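Side-chain contacts in D-alanyl-D-alanine carboxypeptidase (Vibrio cholerae, PDB 5TR7), which probably trims the terminal D-alanine from peptidoglycan precursor peptides, as a penicillin-binding serine carboxypeptidase of the S11 family: residues Leu90-Gly93 and Ile94-Ser98; Lys38-Thr41 and Ser42-Ile45; Asn187-Leu190 and Trp191-Ser194; Tyr168-Tyr171 and Ser172-Lys175; Ala216-Gly219 and Asn220-Leu223. All coordinates share one frame; numbering follows the deposited sequence.

Interaction 1 of 5, residues Leu90-Gly93 and Ile94-Ser98; sequences LNRG and IIIQS
Arg92 O takes two N-H groups near the end of helix 87-95: a firm bond from Ile96 N at 2.8 Å and a weak, longer one from Gln97 N. The second bond skips one residue further than the alpha-helical spacing, and soon after it Ser98, with a positive phi of 63°, is the first residue to leave helical geometry. Upstream the pattern is regular, with Ile95 N bound to Asn91 O at 2.9 Å. The side chains follow the same spacing. Ile96 lies alongside Arg92, its CD1 resting 3.8 Å from Arg92 CB, so that the methyl packs on the aliphatic root of the arginine. Arg92 then runs on extended to a salt bridge with Glu173. One residue back along the helix, Ile95 CD1 sits 3.9 Å from Asn91 ND2, the two side chains again pointing the same way. Gln97 runs extended past Gly93, its OE1 3.6 Å from Gly93 CA, while its NE2 bonds to Phe176 O. The turn delivers Ser98, predicted to be catalytic and consistent with the first residue of the family's SxN motif; its OG bonds to Lys201. Leu90 and Ile94 pack on helix 100-111, Ile94 also on helix 37-50, and Arg92 and Ile96 touch strand 175-178.

Interaction 2 of 5, residues Lys38-Thr41 and Ser42-Ile45; sequences KMMT and SYVI
Thr41 and Ile45 lie side by side one turn apart on helix 37-50, with Thr41 CG2 3.9 Å from Ile45 CD1. Ile45 CG1 stands anti to the carbonyl carbon (chi1 -68°), which swings that branch back along the helix to 3.2 Å from Thr41 O, the same oxygen that accepts Ile45 N. On another side Met40 SD reaches forward to the residues three and four further on, 4.3 Å from Tyr43 CB and 4.4 Å from Val44 CG2. The sulfur is 5.4 Å from the centroid of the Tyr43 ring and 53° off its normal, an oblique Met-aromatic contact. Ser42 OG is 3.1 Å from Met39 O, although its proton may instead serve Tyr171 OH. Further out, Thr41 OG1 is bound to Ser138 O, and Tyr43 OH to Asp163 and Gln47, which fixes the far end of that ring. Lys38, the predicted proton acceptor, follows Ser35 in an SxxK arrangement at the helix start; its chain is extended to CE and turned at the last bond. The chemistry is therefore split: apolar and sulfur contacts line the buried flanks of this part of the helix, hydroxyls tie it to its surroundings, and Asn100 OD1 and His139 O hold the lysine amine in its bond to Ser35 OG, the presumed nucleophile.

Interaction 3 of 5, residues Asn187-Leu190 and Trp191-Ser194; sequences NGLL and WDKS. With NO2 (nitrite ion), chain F.
A nitrite-binding pocket opens onto the short 3-10 turn that begins at Gly188, in the loop between strands 181-184 and 196-205. Gly188 O accepts Trp191 N at 2.9 Å, and one residue on Leu189 O accepts Asp192 N at 3.1 Å. Both donors stand above their carbonyl planes, by 43° and 67°, as is common in tightly wound 3-10 turns. The indole of Trp191 folds back along the turn. Its six-membered ring presents an edge to two carbonyls, with Gly188 O lying in the ring plane and Trp191 CZ3 3.5 Å from Asn187 O; Leu190 CB approaches the same ring obliquely, 3.9 Å from Trp191 CE3. At the start of the turn Gly188 N donates to O1 of the nitrite at 2.9 Å, and Arg236 NE also holds the ion, which probably came from the crystallisation liquor. Leu189 points away from residues 191-194 and packs against Leu212 of strand 209-218 and against helix 233-251. Downstream, Asp192 OD2 forms a salt bridge with Lys241, which bonds to Ser194 OG too. With CG anti to the backbone N (chi1 -173°), the Asp192 carboxylate extends towards Ser194, and OD1 receives Ser194 OG through its syn lone pair at 2.7 Å.

Interaction 4 of 5, residues Tyr168-Tyr171 and Ser172-Lys175; sequences YAIY and SEQK
Ser172 N donates to Ala169 O at 3.2 Å and Glu173 N to Ile170 O at 3.1 Å, two successive i to i+3 bonds that carry the chain out of helix 165-168. Each is nearly straight at the hydrogen, yet both donors lie well above the carbonyl planes, 48° and 58° out, as in tight 3-10-like turns. The same spacing starts one residue earlier, with Tyr171 N bound to Tyr168 O. A water 2.8 Å from Tyr168 O probably donates to it and also lies 3.0 Å from Ser172 OG, linking the two. The serine hydroxyl sits between its own backbone N and carbonyl carbon (chi1 54°), a placement that folds it back over the turn to 3.0 Å from Ala169 O. Glu173 obliquely crosses Ile170, with Glu173 OE2 4.1 Å from Ile170 CG1, before OE1 reaches the salt bridge with Arg92. The phenols find partners farther away, Tyr168 OH at Asp198 and Tyr171 OH at Ser42. Glu173 O is satisfied by Asn185 ND2. Tyr171 comes within about 4 Å, nearest side-chain atoms, of Lys201, the predicted substrate-binding residue. Ile170 and Tyr171 pack on helix 87-95, Tyr171 also on Leu160 of helix 150-163, and both tyrosines meet Ile200 of strand 196-205.

Interaction 5 of 5, residues Ala216-Gly219 and Asn220-Leu223; sequences ATEG and NMRL
Thr217 CG2 lies over the centre of one face of the Arg222 guanidinium, 3.4 Å above its plane, across a non-hydrogen-bonded pair of the hairpin formed by strands 209-218 and 221-230. Two conformations produce this cover. The threonine methyl is anti to the carbonyl carbon and OG1 takes the position between N and C (chi1 60°); the arginine leaves the backbone with CG anti to N, stays extended to CD, then bends at chi3 (-79°) so that its flat end turns back across the neighbouring strand. Its NH1 makes a salt bridge with Asp198, and NH2 bonds to Ser215 OG. On the other face Glu218 and Met221 run side by side. A bend at chi3 brings Met221 CE to 3.8 Å from Glu218 OE1 and 3.6 Å from Glu218 O. The hairpin closes with a type II' turn, Gly219 taking positive phi (62°), and Met221 N donates to Glu218 O at 2.9 Å. Farther from the turn, Leu223 N bonds to Ala216 O at 3.0 Å. Ala216, Glu218, Met221 and Leu223 face Phe248 of helix 233-251, while Ala216 and Thr217 touch the edge strand 196-205 of the five-stranded sheet.

In the fold
Interactions 1 and 2 are the most buried and meet directly, helix 87-95 packing Ile94 and Asn91 against Ile45; together they bring the predicted catalytic Ser98 and Lys38 to one site. Interaction 4 borders both, through the Arg92-Glu173 salt bridge on one side and the Ser42-Tyr171 hydroxyl pair on the other. Leu190 and Trp191 of interaction 3 rest in turn on residues 171-174, nearer the surface. Interaction 5 is a partly exposed hairpin end, its centre about 20 Å from that of the chain, and only brushes interaction 4. Alpha-helical bonding with largely apolar packing marks the inner pair, though it breaks down at Ser98, whereas the two loop contacts rely on 3-10-type turns and the hairpin on strand pairing.

Interaction 1 of 5, residues Leu90-Gly93 and Ile94-Ser98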
loop_
_atom_site.group_PDB
_atom_site.type_symbol
_atom_site.label_atom_id
_atom_site.label_comp_id
_atom_site.label_asym_id
_atom_site.label_seq_id
_atom_site.Cartn_x
_atom_site.Cartn_y
_atom_site.Cartn_z
ATOM N N LEU A 90 9.539 3.965 11.665
ATOM C CA LEU A 90 8.984 2.681 11.277
ATOM C C LEU A 90 7.936 2.831 10.143
ATOM O O LEU A 90 7.838 1.992 9.224
ATOM C CB LEU A 90 8.342 1.974 12.487
ATOM C CG LEU A 90 9.334 1.355 13.490
ATOM C CD1 LEU A 90 8.550 0.798 14.697
ATOM C CD2 LEU A 90 10.212 0.251 12.890
ATOM N N ASN A 91 7.107 3.870 10.274
ATOM C CA ASN A 91 6.103 4.190 9.262
ATOM C C ASN A 91 6.662 4.347 7.878
ATOM O O ASN A 91 6.144 3.807 6.932
ATOM C CB ASN A 91 5.444 5.473 9.655
ATOM C CG ASN A 91 4.124 5.257 10.108
ATOM O OD1 ASN A 91 3.844 5.162 11.305
ATOM N ND2 ASN A 91 3.259 5.076 9.144
ATOM N N ARG A 92 7.702 5.154 7.778
ATOM C CA ARG A 92 8.421 5.309 6.508
ATOM C C ARG A 92 9.055 4.025 6.069
ATOM O O ARG A 92 9.102 3.734 4.890
ATOM C CB ARG A 92 9.432 6.425 6.582
ATOM C CG ARG A 92 8.741 7.732 6.729
ATOM C CD ARG A 92 9.663 8.916 6.873
ATOM N NE ARG A 92 8.855 10.094 6.625
ATOM C CZ ARG A 92 7.923 10.559 7.469
ATOM N NH1 ARG A 92 7.707 10.002 8.654
ATOM N NH2 ARG A 92 7.225 11.626 7.122
ATOM N N GLY A 93 9.541 3.229 6.993
ATOM C CA GLY A 93 10.078 1.921 6.559
ATOM C C GLY A 93 9.022 1.057 5.904
ATOM O O GLY A 93 9.245 0.329 4.904
ATOM N N ILE A 94 7.825 1.136 6.465
ATOM C CA ILE A 94 6.722 0.399 5.886
ATOM C C ILE A 94 6.327 0.949 4.489
ATOM O O ILE A 94 6.244 0.248 3.508
ATOM C CB ILE A 94 5.480 0.482 6.814
ATOM C CG1 ILE A 94 5.743 -0.304 8.103
ATOM C CG2 ILE A 94 4.201 0.046 6.068
ATOM C CD1 ILE A 94 4.647 -0.164 9.191
ATOM N N ILE A 95 6.094 2.246 4.437
ATOM C CA ILE A 95 5.546 2.864 3.282
ATOM C C ILE A 95 6.545 3.039 2.148
ATOM O O ILE A 95 6.241 2.748 1.032
ATOM C CB ILE A 95 4.939 4.234 3.680
ATOM C CG1 ILE A 95 3.657 4.011 4.511
ATOM C CG2 ILE A 95 4.648 5.095 2.442
ATOM C CD1 ILE A 95 3.173 5.282 5.231
ATOM N N ILE A 96 7.695 3.586 2.448
ATOM C CA ILE A 96 8.667 3.853 1.426
ATOM C C ILE A 96 9.523 2.642 1.086
ATOM O O ILE A 96 9.795 2.384 -0.077
ATOM C CB ILE A 96 9.553 5.024 1.878
ATOM C CG1 ILE A 96 8.646 6.234 2.227
ATOM C CG2 ILE A 96 10.570 5.387 0.775
ATOM C CD1 ILE A 96 9.359 7.430 2.871
ATOM N N GLN A 97 9.980 1.950 2.099
ATOM C CA GLN A 97 10.895 0.841 1.919
ATOM C C GLN A 97 10.156 -0.475 1.835
ATOM O O GLN A 97 10.763 -1.470 1.505
ATOM C CB GLN A 97 11.882 0.756 3.088
ATOM C CG GLN A 97 12.605 2.051 3.444
ATOM C CD GLN A 97 13.648 1.874 4.507
ATOM O OE1 GLN A 97 13.438 1.122 5.462
ATOM N NE2 GLN A 97 14.787 2.591 4.368
ATOM N N SER A 98 8.878 -0.518 2.210
ATOM C CA SER A 98 8.111 -1.762 2.131
ATOM C C SER A 98 8.752 -2.790 3.065
ATOM O O SER A 98 8.812 -3.987 2.773
ATOM C CB SER A 98 8.101 -2.255 0.643
ATOM O OG SER A 98 6.978 -3.066 0.440
#

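Interaction 2 of 5, residues Lys38-Thr41 and Ser42-Ile45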
loop_
_atom_site.group_PDB
_atom_site.type_symbol
_atom_site.label_atom_id
_atom_site.label_comp_id
_atom_site.label_asym_id
_atom_site.label_seq_id
_atom_site.Cartn_x
_atom_site.Cartn_y
_atom_site.Cartn_z
ATOM N N LYS A 38 0.334 -3.752 2.944
ATOM C CA LYS A 38 0.932 -2.668 3.737
ATOM C C LYS A 38 0.105 -1.424 3.711
ATOM O O LYS A 38 0.174 -0.600 4.644
ATOM C CB LYS A 38 2.354 -2.410 3.368
ATOM C CG LYS A 38 3.258 -3.637 3.601
ATOM C CD LYS A 38 4.737 -3.374 3.318
ATOM C CE LYS A 38 5.614 -4.581 3.650
ATOM N NZ LYS A 38 5.496 -5.658 2.656
ATOM N N MET A 39 -0.710 -1.263 2.672
ATOM C CA MET A 39 -1.627 -0.119 2.667
ATOM C C MET A 39 -2.620 -0.241 3.822
ATOM O O MET A 39 -2.991 0.782 4.464
ATOM C CB MET A 39 -2.415 -0.042 1.362
ATOM C CG MET A 39 -1.555 0.386 0.147
ATOM S SD MET A 39 -2.564 0.739 -1.255
ATOM C CE MET A 39 -3.481 -0.699 -1.633
ATOM N N MET A 40 -3.043 -1.472 4.119
ATOM C CA MET A 40 -4.043 -1.630 5.197
ATOM C C MET A 40 -3.342 -1.378 6.528
ATOM O O MET A 40 -3.882 -0.769 7.431
ATOM C CB MET A 40 -4.756 -2.988 5.168
ATOM C CG MET A 40 -5.738 -3.122 6.368
ATOM S SD MET A 40 -7.066 -1.854 6.432
ATOM C CE MET A 40 -7.900 -2.653 5.035
ATOM N N THR A 41 -2.107 -1.830 6.631
ATOM C CA THR A 41 -1.331 -1.639 7.860
ATOM C C THR A 41 -1.136 -0.156 8.137
ATOM O O THR A 41 -1.358 0.326 9.268
ATOM C CB THR A 41 0.004 -2.378 7.744
ATOM O OG1 THR A 41 -0.260 -3.794 7.714
ATOM C CG2 THR A 41 0.925 -2.070 8.906
ATOM N N SER A 42 -0.771 0.582 7.103
ATOM C CA SER A 42 -0.549 2.023 7.269
ATOM C C SER A 42 -1.896 2.715 7.530
ATOM O O SER A 42 -1.917 3.768 8.161
ATOM C CB SER A 42 0.133 2.654 6.085
ATOM O OG SER A 42 -0.821 2.907 5.077
ATOM N N TYR A 43 -2.998 2.154 7.024
ATOM C CA TYR A 43 -4.301 2.764 7.239
ATOM C C TYR A 43 -4.612 2.691 8.730
ATOM O O TYR A 43 -4.990 3.702 9.347
ATOM C CB TYR A 43 -5.419 2.119 6.377
ATOM C CG TYR A 43 -6.779 2.799 6.565
ATOM C CD1 TYR A 43 -7.608 2.420 7.593
ATOM C CD2 TYR A 43 -7.217 3.838 5.727
ATOM C CE1 TYR A 43 -8.797 3.089 7.836
ATOM C CE2 TYR A 43 -8.439 4.479 5.944
ATOM C CZ TYR A 43 -9.225 4.117 7.003
ATOM O OH TYR A 43 -10.405 4.752 7.232
ATOM N N VAL A 44 -4.470 1.504 9.321
ATOM C CA VAL A 44 -4.727 1.343 10.757
ATOM C C VAL A 44 -3.799 2.241 11.584
ATOM O O VAL A 44 -4.233 2.951 12.498
ATOM C CB VAL A 44 -4.568 -0.134 11.211
ATOM C CG1 VAL A 44 -4.835 -0.273 12.710
ATOM C CG2 VAL A 44 -5.536 -1.034 10.447
ATOM N N ILE A 45 -2.514 2.254 11.223
ATOM C CA ILE A 45 -1.553 3.141 11.918
ATOM C C ILE A 45 -2.018 4.622 11.825
ATOM O O ILE A 45 -1.986 5.359 12.779
ATOM C CB ILE A 45 -0.156 2.973 11.335
ATOM C CG1 ILE A 45 0.381 1.582 11.681
ATOM C CG2 ILE A 45 0.799 4.063 11.808
ATOM C CD1 ILE A 45 1.633 1.239 10.836
#

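Interaction 3 of 5, residues Asn187-Leu190 and Trp191-Ser194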
loop_
_atom_site.group_PDB
_atom_site.type_symbol
_atom_site.label_atom_id
_atom_site.label_comp_id
_atom_site.label_asym_id
_atom_site.label_seq_id
_atom_site.Cartn_x
_atom_site.Cartn_y
_atom_site.Cartn_z
ATOM N N ASN A 187 7.694 3.093 -6.412
ATOM C CA ASN A 187 6.718 3.661 -7.332
ATOM C C ASN A 187 7.413 4.711 -8.251
ATOM O O ASN A 187 7.517 5.908 -7.937
ATOM C CB ASN A 187 5.603 4.279 -6.537
ATOM C CG ASN A 187 4.537 4.877 -7.381
ATOM O OD1 ASN A 187 4.466 4.659 -8.584
ATOM N ND2 ASN A 187 3.658 5.644 -6.739
ATOM N N GLY A 188 7.909 4.229 -9.364
ATOM C CA GLY A 188 8.634 5.024 -10.349
ATOM C C GLY A 188 7.833 6.170 -10.929
ATOM O O GLY A 188 8.399 7.211 -11.272
ATOM N N LEU A 189 6.503 6.036 -10.938
ATOM C CA LEU A 189 5.666 7.130 -11.426
ATOM C C LEU A 189 5.792 8.408 -10.624
ATOM O O LEU A 189 5.459 9.486 -11.133
ATOM C CB LEU A 189 4.207 6.712 -11.564
ATOM C CG LEU A 189 3.895 5.729 -12.712
ATOM C CD1 LEU A 189 2.416 5.484 -12.664
ATOM C CD2 LEU A 189 4.279 6.237 -14.111
ATOM N N LEU A 190 6.355 8.326 -9.418
ATOM C CA LEU A 190 6.593 9.539 -8.607
ATOM C C LEU A 190 7.577 10.491 -9.301
ATOM O O LEU A 190 7.570 11.663 -9.010
ATOM C CB LEU A 190 7.162 9.169 -7.272
ATOM C CG LEU A 190 6.207 8.422 -6.332
ATOM C CD1 LEU A 190 7.000 7.955 -5.099
ATOM C CD2 LEU A 190 5.011 9.274 -5.935
ATOM N N TRP A 191 8.428 9.953 -10.197
ATOM C CA TRP A 191 9.445 10.733 -10.915
ATOM C C TRP A 191 8.950 11.256 -12.280
ATOM O O TRP A 191 9.651 12.010 -12.957
ATOM C CB TRP A 191 10.681 9.830 -11.136
ATOM C CG TRP A 191 11.575 9.707 -9.974
ATOM C CD1 TRP A 191 12.689 10.459 -9.741
ATOM C CD2 TRP A 191 11.468 8.808 -8.867
ATOM N NE1 TRP A 191 13.288 10.071 -8.574
ATOM C CE2 TRP A 191 12.554 9.072 -8.006
ATOM C CE3 TRP A 191 10.577 7.785 -8.525
ATOM C CZ2 TRP A 191 12.758 8.378 -6.813
ATOM C CZ3 TRP A 191 10.770 7.110 -7.310
ATOM C CH2 TRP A 191 11.877 7.362 -6.517
ATOM N N ASP A 192 7.776 10.813 -12.713
ATOM C CA ASP A 192 7.238 11.254 -13.993
ATOM C C ASP A 192 6.845 12.734 -13.920
ATOM O O ASP A 192 5.952 13.141 -13.187
ATOM C CB ASP A 192 6.045 10.398 -14.395
ATOM C CG ASP A 192 5.531 10.689 -15.778
ATOM O OD1 ASP A 192 5.406 11.849 -16.211
ATOM O OD2 ASP A 192 5.201 9.707 -16.426
ATOM N N LYS A 193 7.481 13.518 -14.761
ATOM C CA LYS A 193 7.246 14.960 -14.816
ATOM C C LYS A 193 5.973 15.418 -15.501
ATOM O O LYS A 193 5.515 16.521 -15.234
ATOM C CB LYS A 193 8.484 15.595 -15.473
ATOM C CG LYS A 193 9.638 15.548 -14.463
ATOM C CD LYS A 193 11.004 15.495 -15.108
ATOM C CE LYS A 193 11.244 14.088 -15.673
ATOM N NZ LYS A 193 12.507 13.975 -16.468
ATOM N N SER A 194 5.480 14.651 -16.471
ATOM C CA SER A 194 4.238 14.974 -17.167
ATOM C C SER A 194 2.985 14.759 -16.297
ATOM O O SER A 194 1.925 15.235 -16.659
ATOM C CB SER A 194 4.078 14.169 -18.478
ATOM O OG SER A 194 3.965 12.765 -18.264
HETATM N N NO2 F . 7.149 0.884 -10.673
HETATM O O1 NO2 F . 7.937 1.775 -10.914
HETATM O O2 NO2 F . 7.709 -0.370 -10.848
#

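Interaction 4 of 5, residues Tyr168-Tyr171 and Ser172-Lys175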
loop_
_atom_site.group_PDB
_atom_site.type_symbol
_atom_site.label_atom_id
_atom_site.label_comp_id
_atom_site.label_asym_id
_atom_site.label_seq_id
_atom_site.Cartn_x
_atom_site.Cartn_y
_atom_site.Cartn_z
ATOM N N TYR A 168 -1.156 9.520 4.131
ATOM C CA TYR A 168 -1.054 9.457 2.655
ATOM C C TYR A 168 0.080 10.298 2.104
ATOM O O TYR A 168 0.678 9.923 1.107
ATOM C CB TYR A 168 -2.365 9.885 1.969
ATOM C CG TYR A 168 -2.265 9.746 0.482
ATOM C CD1 TYR A 168 -2.203 8.500 -0.084
ATOM C CD2 TYR A 168 -2.144 10.876 -0.363
ATOM C CE1 TYR A 168 -2.033 8.350 -1.429
ATOM C CE2 TYR A 168 -1.913 10.715 -1.718
ATOM C CZ TYR A 168 -1.883 9.429 -2.231
ATOM O OH TYR A 168 -1.744 9.170 -3.549
ATOM N N ALA A 169 0.368 11.418 2.760
ATOM C CA ALA A 169 1.437 12.303 2.257
ATOM C C ALA A 169 2.753 11.581 2.192
ATOM O O ALA A 169 3.581 11.811 1.298
ATOM C CB ALA A 169 1.593 13.539 3.121
ATOM N N ILE A 170 2.902 10.611 3.070
ATOM C CA ILE A 170 4.165 9.913 3.124
ATOM C C ILE A 170 4.449 9.060 1.853
ATOM O O ILE A 170 5.587 8.808 1.559
ATOM C CB ILE A 170 4.257 9.100 4.415
ATOM C CG1 ILE A 170 4.127 10.014 5.650
ATOM C CG2 ILE A 170 5.588 8.358 4.507
ATOM C CD1 ILE A 170 4.031 9.215 6.970
ATOM N N TYR A 171 3.417 8.716 1.077
ATOM C CA TYR A 171 3.566 7.869 -0.074
ATOM C C TYR A 171 4.280 8.557 -1.243
ATOM O O TYR A 171 4.698 7.890 -2.221
ATOM C CB TYR A 171 2.212 7.311 -0.462
ATOM C CG TYR A 171 1.676 6.218 0.479
ATOM C CD1 TYR A 171 0.963 6.489 1.627
ATOM C CD2 TYR A 171 1.895 4.914 0.197
ATOM C CE1 TYR A 171 0.480 5.453 2.447
ATOM C CE2 TYR A 171 1.439 3.874 0.969
ATOM C CZ TYR A 171 0.716 4.140 2.078
ATOM O OH TYR A 171 0.324 3.070 2.774
ATOM N N SER A 172 4.420 9.889 -1.167
ATOM C CA SER A 172 5.105 10.578 -2.246
ATOM C C SER A 172 6.534 10.863 -1.914
ATOM O O SER A 172 7.234 11.456 -2.738
ATOM C CB SER A 172 4.377 11.817 -2.678
ATOM O OG SER A 172 4.173 12.604 -1.584
ATOM N N GLU A 173 7.008 10.406 -0.748
ATOM C CA GLU A 173 8.424 10.538 -0.377
ATOM C C GLU A 173 9.153 9.483 -1.204
ATOM O O GLU A 173 8.740 8.328 -1.280
ATOM C CB GLU A 173 8.633 10.454 1.134
ATOM C CG GLU A 173 7.934 11.596 1.887
ATOM C CD GLU A 173 8.106 11.545 3.424
ATOM O OE1 GLU A 173 9.007 10.870 3.983
ATOM O OE2 GLU A 173 7.285 12.216 4.105
ATOM N N GLN A 174 10.222 9.894 -1.845
ATOM C CA GLN A 174 10.973 9.060 -2.803
ATOM C C GLN A 174 12.000 8.157 -2.225
ATOM O O GLN A 174 12.477 7.199 -2.920
ATOM C CB GLN A 174 11.662 10.006 -3.819
ATOM C CG GLN A 174 10.619 10.686 -4.696
ATOM C CD GLN A 174 11.202 11.536 -5.830
ATOM O OE1 GLN A 174 12.373 11.859 -5.882
ATOM N NE2 GLN A 174 10.370 11.879 -6.739
ATOM N N LYS A 175 12.419 8.475 -1.002
ATOM C CA LYS A 175 13.425 7.639 -0.371
ATOM C C LYS A 175 13.450 7.811 1.114
ATOM O O LYS A 175 12.876 8.727 1.642
ATOM C CB LYS A 175 14.795 7.997 -0.891
ATOM C CG LYS A 175 15.272 9.400 -0.592
ATOM C CD LYS A 175 16.422 9.651 -1.635
ATOM C CE LYS A 175 17.099 10.980 -1.507
ATOM N NZ LYS A 175 18.015 11.002 -0.336
HETATM O O HOH W 1 1.440 11.443 -1.086
#

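Interaction 5 of 5, residues Ala216-Gly219 and Asn220-Leu223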
loop_
_atom_site.group_PDB
_atom_site.type_symbol
_atom_site.label_atom_id
_atom_site.label_comp_id
_atom_site.label_asym_id
_atom_site.label_seq_id
_atom_site.Cartn_x
_atom_site.Cartn_y
_atom_site.Cartn_z
ATOM N N ALA A 216 -3.406 9.965 -8.859
ATOM C CA ALA A 216 -2.875 11.140 -9.491
ATOM C C ALA A 216 -3.918 12.179 -9.598
ATOM O O ALA A 216 -5.119 11.876 -9.535
ATOM C CB ALA A 216 -2.377 10.778 -10.921
ATOM N N THR A 217 -3.452 13.414 -9.781
ATOM C CA THR A 217 -4.341 14.536 -9.967
ATOM C C THR A 217 -3.974 15.287 -11.243
ATOM O O THR A 217 -2.838 15.222 -11.729
ATOM C CB THR A 217 -4.318 15.531 -8.807
ATOM O OG1 THR A 217 -3.018 16.055 -8.647
ATOM C CG2 THR A 217 -4.744 14.887 -7.496
ATOM N N GLU A 218 -4.969 15.995 -11.774
ATOM C CA GLU A 218 -4.832 16.841 -13.000
ATOM C C GLU A 218 -6.040 17.769 -12.937
ATOM O O GLU A 218 -7.196 17.332 -12.928
ATOM C CB GLU A 218 -4.780 16.006 -14.303
ATOM C CG GLU A 218 -4.561 16.845 -15.558
ATOM C CD GLU A 218 -4.764 16.100 -16.894
ATOM O OE1 GLU A 218 -5.687 16.516 -17.653
ATOM O OE2 GLU A 218 -4.050 15.103 -17.184
ATOM N N GLY A 219 -5.780 19.053 -12.787
ATOM C CA GLY A 219 -6.844 19.999 -12.623
ATOM C C GLY A 219 -7.610 19.663 -11.360
ATOM O O GLY A 219 -7.019 19.441 -10.312
ATOM N N ASN A 220 -8.938 19.616 -11.474
ATOM C CA ASN A 220 -9.772 19.257 -10.365
ATOM C C ASN A 220 -10.062 17.803 -10.281
ATOM O O ASN A 220 -10.912 17.407 -9.467
ATOM C CB ASN A 220 -11.110 19.995 -10.449
ATOM C CG ASN A 220 -10.981 21.439 -10.076
ATOM O OD1 ASN A 220 -9.857 21.968 -9.835
ATOM N ND2 ASN A 220 -12.074 22.093 -10.037
ATOM N N MET A 221 -9.322 16.981 -11.041
ATOM C CA MET A 221 -9.565 15.556 -11.021
ATOM C C MET A 221 -8.592 14.779 -10.179
ATOM O O MET A 221 -7.445 15.174 -10.028
ATOM C CB MET A 221 -9.491 15.009 -12.442
ATOM C CG MET A 221 -10.536 15.591 -13.386
ATOM S SD MET A 221 -10.335 15.035 -15.101
ATOM C CE MET A 221 -9.028 16.088 -15.801
ATOM N N ARG A 222 -9.079 13.679 -9.620
ATOM C CA ARG A 222 -8.237 12.747 -8.907
ATOM C C ARG A 222 -8.727 11.374 -9.234
ATOM O O ARG A 222 -9.958 11.079 -9.168
ATOM C CB ARG A 222 -8.155 12.924 -7.409
ATOM C CG ARG A 222 -7.254 11.838 -6.763
ATOM C CD ARG A 222 -7.119 11.898 -5.245
ATOM N NE ARG A 222 -6.174 12.910 -4.759
ATOM C CZ ARG A 222 -4.869 12.763 -4.713
ATOM N NH1 ARG A 222 -4.164 13.733 -4.257
ATOM N NH2 ARG A 222 -4.243 11.663 -5.186
ATOM N N LEU A 223 -7.768 10.535 -9.630
ATOM C CA LEU A 223 -8.083 9.163 -9.958
ATOM C C LEU A 223 -7.302 8.228 -9.111
ATOM O O LEU A 223 -6.233 8.568 -8.672
ATOM C CB LEU A 223 -7.715 8.864 -11.399
ATOM C CG LEU A 223 -8.374 9.714 -12.488
ATOM C CD1 LEU A 223 -7.620 9.499 -13.830
ATOM C CD2 LEU A 223 -9.862 9.341 -12.598
#